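PDB 4R78: choline kinase from Streptococcus pneumoniae, which probably transfers a phosphate from ATP to choline, making phosphocholine, and is captured here with adenosine monophosphate bound in a protein kinase-like fold. Local coordinates for residues K181-L186 with A261-L266; N174-L179 with K298-Y303; L186-K191 with M220-W225. One frame throughout, in Å; residues are numbered along the deposited sequence.

Contact 1. Residues K181-L186 with A261-L266; sequences KRLADL and AIYKIL
Leu-183 reaches across from helix 179-186 and packs against Ile-262, Tyr-263 and Leu-266 of helix 257-280. The two short helical segments run roughly antiparallel, 147° between their directions, with axes 11.7 Å apart, so large side chains have to bridge the space. From a CB aimed at 261-266, CG of Leu-183 swings anti to the carbonyl carbon (chi1 -75°) and comes alongside Ile-262, 3.9 Å from its CG2. The side chain forks at CG. CD1 of Leu-183 is shared three ways: it lies 3.8 Å from CE1 of Tyr-263, touches the same CG2 of Ile-262, and ends 4.1 Å from CD1 of Leu-266. The other methyl, CD2, goes to the phenol end of the tyrosine, 3.7 Å from Tyr-263 OH. Leu-183 and Ile-262 lie side by side, pointing opposite ways.

At the margin the other branch of Ile-262 takes over. Its CD1 sits 3.9 Å from CG of Arg-182, the two side chains crossing nearly at right angles, and CD1 of Leu-186 also approaches it. CD2 of Leu-186 sits over one face of the arginine's guanidinium, displaced toward its rim. That charged end makes salt bridges, NE with Glu-258 and NH1 with Asp-185. Phe-150 of helix 149-159 also packs on Leu-183 and Leu-266. Across the two segments the cohesion is therefore apolar, held by shape and burial, while the charge of Arg-182 is paired along the border.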
# COMPACT_ATOMS: atom_id res chain seq x y z
N LYS A 181 -8.54 -13.34 -18.20
CA LYS A 181 -8.19 -13.98 -19.47
C LYS A 181 -7.27 -13.11 -20.33
O LYS A 181 -6.32 -13.62 -20.93
CB LYS A 181 -9.46 -14.37 -20.25
CG LYS A 181 -9.24 -14.91 -21.67
CD LYS A 181 -8.52 -16.25 -21.68
CE LYS A 181 -8.26 -16.73 -23.10
NZ LYS A 181 -7.52 -18.02 -23.10
N ARG A 182 -7.55 -11.81 -20.37
CA ARG A 182 -6.72 -10.89 -21.13
C ARG A 182 -5.31 -10.83 -20.54
O ARG A 182 -4.33 -10.90 -21.27
CB ARG A 182 -7.34 -9.49 -21.21
CG ARG A 182 -6.54 -8.47 -22.03
CD ARG A 182 -6.31 -8.94 -23.47
NE ARG A 182 -5.60 -7.94 -24.27
CZ ARG A 182 -5.12 -8.14 -25.49
NH1 ARG A 182 -5.24 -9.33 -26.08
NH2 ARG A 182 -4.50 -7.16 -26.13
N LEU A 183 -5.22 -10.72 -19.22
CA LEU A 183 -3.92 -10.71 -18.55
C LEU A 183 -3.12 -11.98 -18.82
O LEU A 183 -1.90 -11.92 -19.02
CB LEU A 183 -4.06 -10.44 -17.05
CG LEU A 183 -4.37 -9.00 -16.62
CD1 LEU A 183 -4.72 -8.95 -15.14
CD2 LEU A 183 -3.22 -8.04 -16.94
N ALA A 184 -3.80 -13.13 -18.84
CA ALA A 184 -3.15 -14.41 -19.16
C ALA A 184 -2.61 -14.44 -20.59
O ALA A 184 -1.51 -14.95 -20.84
CB ALA A 184 -4.10 -15.57 -18.91
N ASP A 185 -3.37 -13.87 -21.53
CA ASP A 185 -2.95 -13.79 -22.93
C ASP A 185 -1.73 -12.89 -23.10
O ASP A 185 -0.78 -13.25 -23.79
CB ASP A 185 -4.11 -13.30 -23.81
CG ASP A 185 -3.82 -13.42 -25.31
OD1 ASP A 185 -2.89 -14.16 -25.70
OD2 ASP A 185 -4.53 -12.78 -26.10
N LEU A 186 -1.75 -11.72 -22.46
CA LEU A 186 -0.63 -10.78 -22.51
C LEU A 186 0.62 -11.38 -21.86
O LEU A 186 1.74 -11.13 -22.30
CB LEU A 186 -1.00 -9.45 -21.84
CG LEU A 186 -2.12 -8.62 -22.47
CD1 LEU A 186 -2.51 -7.47 -21.56
CD2 LEU A 186 -1.74 -8.11 -23.85
N ALA A 261 -3.65 0.02 -17.66
CA ALA A 261 -5.08 0.32 -17.72
C ALA A 261 -5.91 -0.74 -16.99
O ALA A 261 -6.84 -0.41 -16.25
CB ALA A 261 -5.53 0.45 -19.18
N ILE A 262 -5.56 -2.01 -17.19
CA ILE A 262 -6.25 -3.12 -16.54
C ILE A 262 -6.07 -3.09 -15.02
O ILE A 262 -7.03 -3.25 -14.27
CB ILE A 262 -5.82 -4.49 -17.14
CG1 ILE A 262 -6.34 -4.60 -18.58
CG2 ILE A 262 -6.33 -5.64 -16.28
CD1 ILE A 262 -5.73 -5.74 -19.40
N TYR A 263 -4.84 -2.87 -14.56
CA TYR A 263 -4.56 -2.85 -13.13
C TYR A 263 -5.21 -1.68 -12.40
O TYR A 263 -5.58 -1.82 -11.24
CB TYR A 263 -3.06 -2.96 -12.83
CG TYR A 263 -2.50 -4.33 -13.14
CD1 TYR A 263 -3.12 -5.48 -12.65
CD2 TYR A 263 -1.34 -4.48 -13.91
CE1 TYR A 263 -2.62 -6.75 -12.94
CE2 TYR A 263 -0.83 -5.75 -14.19
CZ TYR A 263 -1.47 -6.87 -13.70
OH TYR A 263 -0.98 -8.13 -13.97
N LYS A 264 -5.40 -0.55 -13.09
CA LYS A 264 -6.16 0.57 -12.52
C LYS A 264 -7.58 0.12 -12.17
O LYS A 264 -8.08 0.44 -11.09
CB LYS A 264 -6.20 1.76 -13.49
CG LYS A 264 -4.90 2.56 -13.59
CD LYS A 264 -5.09 3.72 -14.56
CE LYS A 264 -3.85 4.59 -14.66
NZ LYS A 264 -3.99 5.56 -15.79
N ILE A 265 -8.22 -0.62 -13.07
CA ILE A 265 -9.58 -1.12 -12.83
C ILE A 265 -9.61 -2.11 -11.67
O ILE A 265 -10.50 -2.04 -10.81
CB ILE A 265 -10.17 -1.78 -14.11
CG1 ILE A 265 -10.36 -0.74 -15.21
CG2 ILE A 265 -11.51 -2.46 -13.80
CD1 ILE A 265 -10.49 -1.34 -16.60
N LEU A 266 -8.62 -3.00 -11.62
CA LEU A 266 -8.55 -3.99 -10.56
C LEU A 266 -8.33 -3.33 -9.20
O LEU A 266 -8.91 -3.74 -8.21
CB LEU A 266 -7.47 -5.03 -10.84
CG LEU A 266 -7.69 -5.97 -12.03
CD1 LEU A 266 -6.56 -6.96 -12.13
CD2 LEU A 266 -9.01 -6.70 -11.90

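Contact 2. Residues N174-L179 with K298-Y303; sequences NAVFSL and KGLASY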
# COMPACT_ATOMS: atom_id res chain seq x y z
N ASN A 174 -18.50 -9.35 -13.08
CA ASN A 174 -18.23 -10.22 -14.21
C ASN A 174 -17.32 -9.56 -15.25
O ASN A 174 -16.45 -10.22 -15.83
CB ASN A 174 -19.52 -10.73 -14.85
CG ASN A 174 -20.33 -11.62 -13.93
OD1 ASN A 174 -21.56 -11.66 -14.01
ND2 ASN A 174 -19.66 -12.36 -13.05
N ALA A 175 -17.52 -8.27 -15.49
CA ALA A 175 -16.66 -7.52 -16.40
C ALA A 175 -15.23 -7.45 -15.87
O ALA A 175 -14.27 -7.59 -16.63
CB ALA A 175 -17.22 -6.13 -16.66
N VAL A 176 -15.08 -7.23 -14.56
CA VAL A 176 -13.76 -7.21 -13.93
C VAL A 176 -13.08 -8.58 -14.04
O VAL A 176 -11.92 -8.66 -14.45
CB VAL A 176 -13.84 -6.73 -12.46
CG1 VAL A 176 -12.50 -6.92 -11.75
CG2 VAL A 176 -14.26 -5.27 -12.40
N PHE A 177 -13.81 -9.64 -13.71
CA PHE A 177 -13.25 -11.00 -13.79
C PHE A 177 -12.91 -11.45 -15.21
O PHE A 177 -12.09 -12.35 -15.40
CB PHE A 177 -14.17 -12.02 -13.10
CG PHE A 177 -13.94 -12.15 -11.62
CD1 PHE A 177 -13.05 -13.10 -11.11
CD2 PHE A 177 -14.62 -11.33 -10.72
CE1 PHE A 177 -12.84 -13.23 -9.74
CE2 PHE A 177 -14.41 -11.45 -9.34
CZ PHE A 177 -13.52 -12.40 -8.85
N SER A 178 -13.53 -10.81 -16.21
CA SER A 178 -13.22 -11.12 -17.61
C SER A 178 -11.81 -10.65 -17.99
O SER A 178 -11.24 -11.12 -18.97
CB SER A 178 -14.26 -10.50 -18.56
OG SER A 178 -14.01 -9.12 -18.78
N LEU A 179 -11.25 -9.74 -17.19
CA LEU A 179 -9.91 -9.23 -17.44
C LEU A 179 -8.80 -10.24 -17.15
O LEU A 179 -7.68 -10.09 -17.64
CB LEU A 179 -9.68 -7.93 -16.65
CG LEU A 179 -10.63 -6.77 -16.98
CD1 LEU A 179 -10.44 -5.62 -16.01
CD2 LEU A 179 -10.46 -6.29 -18.43
N LYS A 298 -16.16 3.46 -14.95
CA LYS A 298 -15.67 4.35 -16.01
C LYS A 298 -14.52 3.70 -16.78
O LYS A 298 -14.48 3.75 -18.01
CB LYS A 298 -15.21 5.68 -15.39
CG LYS A 298 -14.73 6.72 -16.39
CD LYS A 298 -14.19 7.95 -15.67
CE LYS A 298 -13.56 8.95 -16.63
NZ LYS A 298 -14.58 9.67 -17.45
N GLY A 299 -13.58 3.10 -16.05
CA GLY A 299 -12.43 2.42 -16.64
C GLY A 299 -12.82 1.26 -17.53
O GLY A 299 -12.24 1.07 -18.60
N LEU A 300 -13.80 0.48 -17.09
CA LEU A 300 -14.31 -0.65 -17.88
C LEU A 300 -14.87 -0.18 -19.22
O LEU A 300 -14.60 -0.79 -20.25
CB LEU A 300 -15.36 -1.45 -17.09
CG LEU A 300 -14.87 -2.37 -15.97
CD1 LEU A 300 -16.04 -2.76 -15.08
CD2 LEU A 300 -14.17 -3.62 -16.53
N ALA A 301 -15.64 0.91 -19.20
CA ALA A 301 -16.22 1.46 -20.42
C ALA A 301 -15.15 1.98 -21.38
O ALA A 301 -15.22 1.72 -22.58
CB ALA A 301 -17.22 2.56 -20.10
N SER A 302 -14.16 2.68 -20.83
CA SER A 302 -13.07 3.25 -21.63
C SER A 302 -12.17 2.16 -22.21
O SER A 302 -11.69 2.28 -23.35
CB SER A 302 -12.24 4.23 -20.79
OG SER A 302 -13.05 5.27 -20.27
N TYR A 303 -11.96 1.10 -21.44
CA TYR A 303 -11.16 -0.04 -21.88
C TYR A 303 -11.83 -0.78 -23.03
O TYR A 303 -11.18 -1.12 -24.03
CB TYR A 303 -10.88 -0.99 -20.71
CG TYR A 303 -10.08 -2.21 -21.13
CD1 TYR A 303 -8.71 -2.12 -21.37
CD2 TYR A 303 -10.71 -3.44 -21.31
CE1 TYR A 303 -7.98 -3.22 -21.77
CE2 TYR A 303 -9.98 -4.56 -21.71
CZ TYR A 303 -8.62 -4.44 -21.94
OH TYR A 303 -7.90 -5.53 -22.33
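The ring of Tyr-303 is met obliquely by Leu-179: methyl CD2 of Leu-179 lies 3.7 Å from CE2 of the tyrosine and 4.1 Å from its CD2, while the two side chains run head to tail past one another. With CG anti to the backbone N (chi1 178°), the tyrosine lies along this leucine, and its hydroxyl goes on to hydrogen-bond Glu-258.

One turn earlier on helix 288-303, Leu-300 supplies most of the remaining contact. It puts both methyls against a single alanine, CD1 at 3.9 Å and CD2 at 4.0 Å from CB of Ala-175. The same CD1 also touches CG2 of Val-176, at 4.1 Å, the two side chains crossing at about a right angle; CD2 also faces CD1 of Leu-179.

Beside this packing Ser-178 gives its OG proton to the carbonyl O of Ala-175, 2.7 Å away, tying its side chain back onto its own backbone. Val-176 and Leu-179 reach helix 257-280 as well. This is plain helix packing in the largely helical C-terminal lobe of a protein kinase-like fold, joining the chain's last helix to residues 174-179.

Contact 3. Residues L186-K191 with M220-W225; sequences LGVDRK and MNDPMW
A single antiparallel, hydrogen-bonded beta pair, Lys-191 with Asn-221, joins the chain leaving helix 179-186 to the start of helix 223-233. Lys-191 N gives to Asn-221 O at 2.8 Å, and Asn-221 N returns a bond to Lys-191 O at 2.9 Å.

Beyond the pair a carboxylate takes over from the backbone. Asp-222 is the N-cap of helix 223-233: the anti lone pair of its OD1 accepts Met-224 N. Its OD2 takes the amide of Asp-189 at 2.9 Å in a nearly straight bond (169°), though the donor stands 33° out of the carboxylate plane. The OD2 atoms of Asp-189 and Asp-222 come within 3.5 Å of each other, a like-charge approach that Lys-259 probably eases by forming salt bridges to both. A water also donates to Asp-189 OD2 and to Asp-222 OD1, 2.7 Å from each.

Side chains fill in the flanks. Pro-223 CG rests on the lysine stem, 3.7 Å from Lys-191 CG, while Met-220, bent at chi2 and chi3, lays CE over one face of the Arg-190 guanidinium, whose nitrogens pair with Glu-142 and Glu-146. The motif is a short antiparallel bridge beside an Asp N-cap, bracketing the chain that carries Glu-200, Asn-201, Ile-203, Ile-213 and Asp-214 of the AMP pocket in the C-terminal lobe of the protein kinase-like fold.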
# COMPACT_ATOMS: atom_id res chain seq x y z
N LEU A 186 -1.75 -11.72 -22.46
CA LEU A 186 -0.63 -10.78 -22.51
C LEU A 186 0.62 -11.38 -21.86
O LEU A 186 1.74 -11.13 -22.30
CB LEU A 186 -1.00 -9.45 -21.84
CG LEU A 186 -2.12 -8.62 -22.47
CD1 LEU A 186 -2.51 -7.47 -21.56
CD2 LEU A 186 -1.74 -8.11 -23.85
N GLY A 187 0.40 -12.19 -20.83
CA GLY A 187 1.47 -12.81 -20.06
C GLY A 187 1.81 -11.96 -18.86
O GLY A 187 2.30 -10.85 -19.01
N VAL A 188 1.54 -12.49 -17.67
CA VAL A 188 1.77 -11.76 -16.42
C VAL A 188 3.18 -12.01 -15.91
O VAL A 188 3.63 -13.15 -15.83
CB VAL A 188 0.71 -12.13 -15.34
CG1 VAL A 188 0.98 -11.40 -14.02
CG2 VAL A 188 -0.70 -11.81 -15.83
N ASP A 189 3.88 -10.92 -15.58
CA ASP A 189 5.24 -11.00 -15.06
C ASP A 189 5.22 -11.11 -13.54
O ASP A 189 4.21 -10.85 -12.90
CB ASP A 189 6.06 -9.80 -15.54
CG ASP A 189 6.16 -9.74 -17.06
OD1 ASP A 189 6.60 -10.74 -17.68
OD2 ASP A 189 5.79 -8.70 -17.65
N ARG A 190 6.35 -11.53 -12.98
CA ARG A 190 6.44 -11.83 -11.56
C ARG A 190 7.71 -11.22 -10.96
O ARG A 190 8.81 -11.77 -11.11
CB ARG A 190 6.39 -13.34 -11.34
CG ARG A 190 6.41 -13.77 -9.90
CD ARG A 190 6.36 -15.28 -9.77
NE ARG A 190 6.63 -15.69 -8.40
CZ ARG A 190 7.84 -15.90 -7.89
NH1 ARG A 190 8.93 -15.74 -8.64
NH2 ARG A 190 7.97 -16.27 -6.63
N LYS A 191 7.54 -10.09 -10.29
CA LYS A 191 8.66 -9.35 -9.70
C LYS A 191 8.27 -8.82 -8.32
O LYS A 191 7.08 -8.69 -8.01
CB LYS A 191 9.06 -8.17 -10.60
CG LYS A 191 9.42 -8.53 -12.04
CD LYS A 191 10.81 -9.12 -12.16
CE LYS A 191 11.16 -9.39 -13.61
NZ LYS A 191 12.44 -10.14 -13.74
N MET A 220 4.98 -10.59 -4.72
CA MET A 220 5.37 -10.82 -6.11
C MET A 220 4.16 -10.55 -7.01
O MET A 220 3.07 -11.09 -6.78
CB MET A 220 5.90 -12.24 -6.31
CG MET A 220 7.08 -12.59 -5.43
SD MET A 220 8.50 -11.52 -5.69
CE MET A 220 9.16 -12.23 -7.21
N ASN A 221 4.37 -9.72 -8.03
CA ASN A 221 3.30 -9.28 -8.93
C ASN A 221 3.89 -8.74 -10.23
O ASN A 221 5.11 -8.67 -10.39
CB ASN A 221 2.45 -8.20 -8.23
CG ASN A 221 1.05 -8.07 -8.81
OD1 ASN A 221 0.65 -8.81 -9.71
ND2 ASN A 221 0.28 -7.13 -8.28
N ASP A 222 3.01 -8.38 -11.16
CA ASP A 222 3.45 -7.69 -12.37
C ASP A 222 3.79 -6.24 -12.01
O ASP A 222 2.97 -5.56 -11.39
CB ASP A 222 2.35 -7.75 -13.43
CG ASP A 222 2.86 -7.35 -14.80
OD1 ASP A 222 3.21 -6.17 -14.98
OD2 ASP A 222 2.91 -8.22 -15.69
N PRO A 223 4.99 -5.76 -12.39
CA PRO A 223 5.35 -4.38 -12.06
C PRO A 223 4.37 -3.31 -12.56
O PRO A 223 4.31 -2.23 -11.98
CB PRO A 223 6.71 -4.21 -12.73
CG PRO A 223 7.30 -5.56 -12.64
CD PRO A 223 6.15 -6.49 -12.93
N MET A 224 3.60 -3.62 -13.60
CA MET A 224 2.62 -2.65 -14.09
C MET A 224 1.51 -2.37 -13.07
O MET A 224 0.85 -1.34 -13.14
CB MET A 224 2.04 -3.06 -15.45
CG MET A 224 3.04 -3.00 -16.62
SD MET A 224 3.91 -1.43 -16.79
CE MET A 224 5.47 -1.81 -15.99
N TRP A 225 1.34 -3.27 -12.10
CA TRP A 225 0.45 -2.99 -10.97
C TRP A 225 0.95 -1.77 -10.20
O TRP A 225 0.18 -0.86 -9.88
CB TRP A 225 0.36 -4.20 -10.02
CG TRP A 225 -0.39 -3.91 -8.75
CD1 TRP A 225 0.08 -3.23 -7.66
CD2 TRP A 225 -1.74 -4.29 -8.44
NE1 TRP A 225 -0.89 -3.16 -6.70
CE2 TRP A 225 -2.01 -3.79 -7.14
CE3 TRP A 225 -2.74 -4.98 -9.13
CZ2 TRP A 225 -3.25 -3.98 -6.51
CZ3 TRP A 225 -3.97 -5.17 -8.50
CH2 TRP A 225 -4.21 -4.66 -7.21
O HOH W 1 5.20 -6.20 -16.79

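How the contacts relate
Contact 1 is the middle of the three: its centre lies 9 Å from that of contact 2 and 10 Å from that of contact 3, while the centres of contacts 2 and 3 are 19 Å apart, with nearest atoms about 6 Å apart. Toward contact 2, Arg-182 CG packs 3.3 Å from Tyr-303 OH, and both residues bond to Glu-258. Toward contact 3, Tyr-263 OH lies 3.4 Å from Asp-222 CB, and Leu-186 belongs to both 181-186 and 186-191. In sequence contact 2 encloses contact 1, which encloses contact 3. None of their residues lines the AMP pocket, though several pocket residues lie in the chain between the two segments of contact 3.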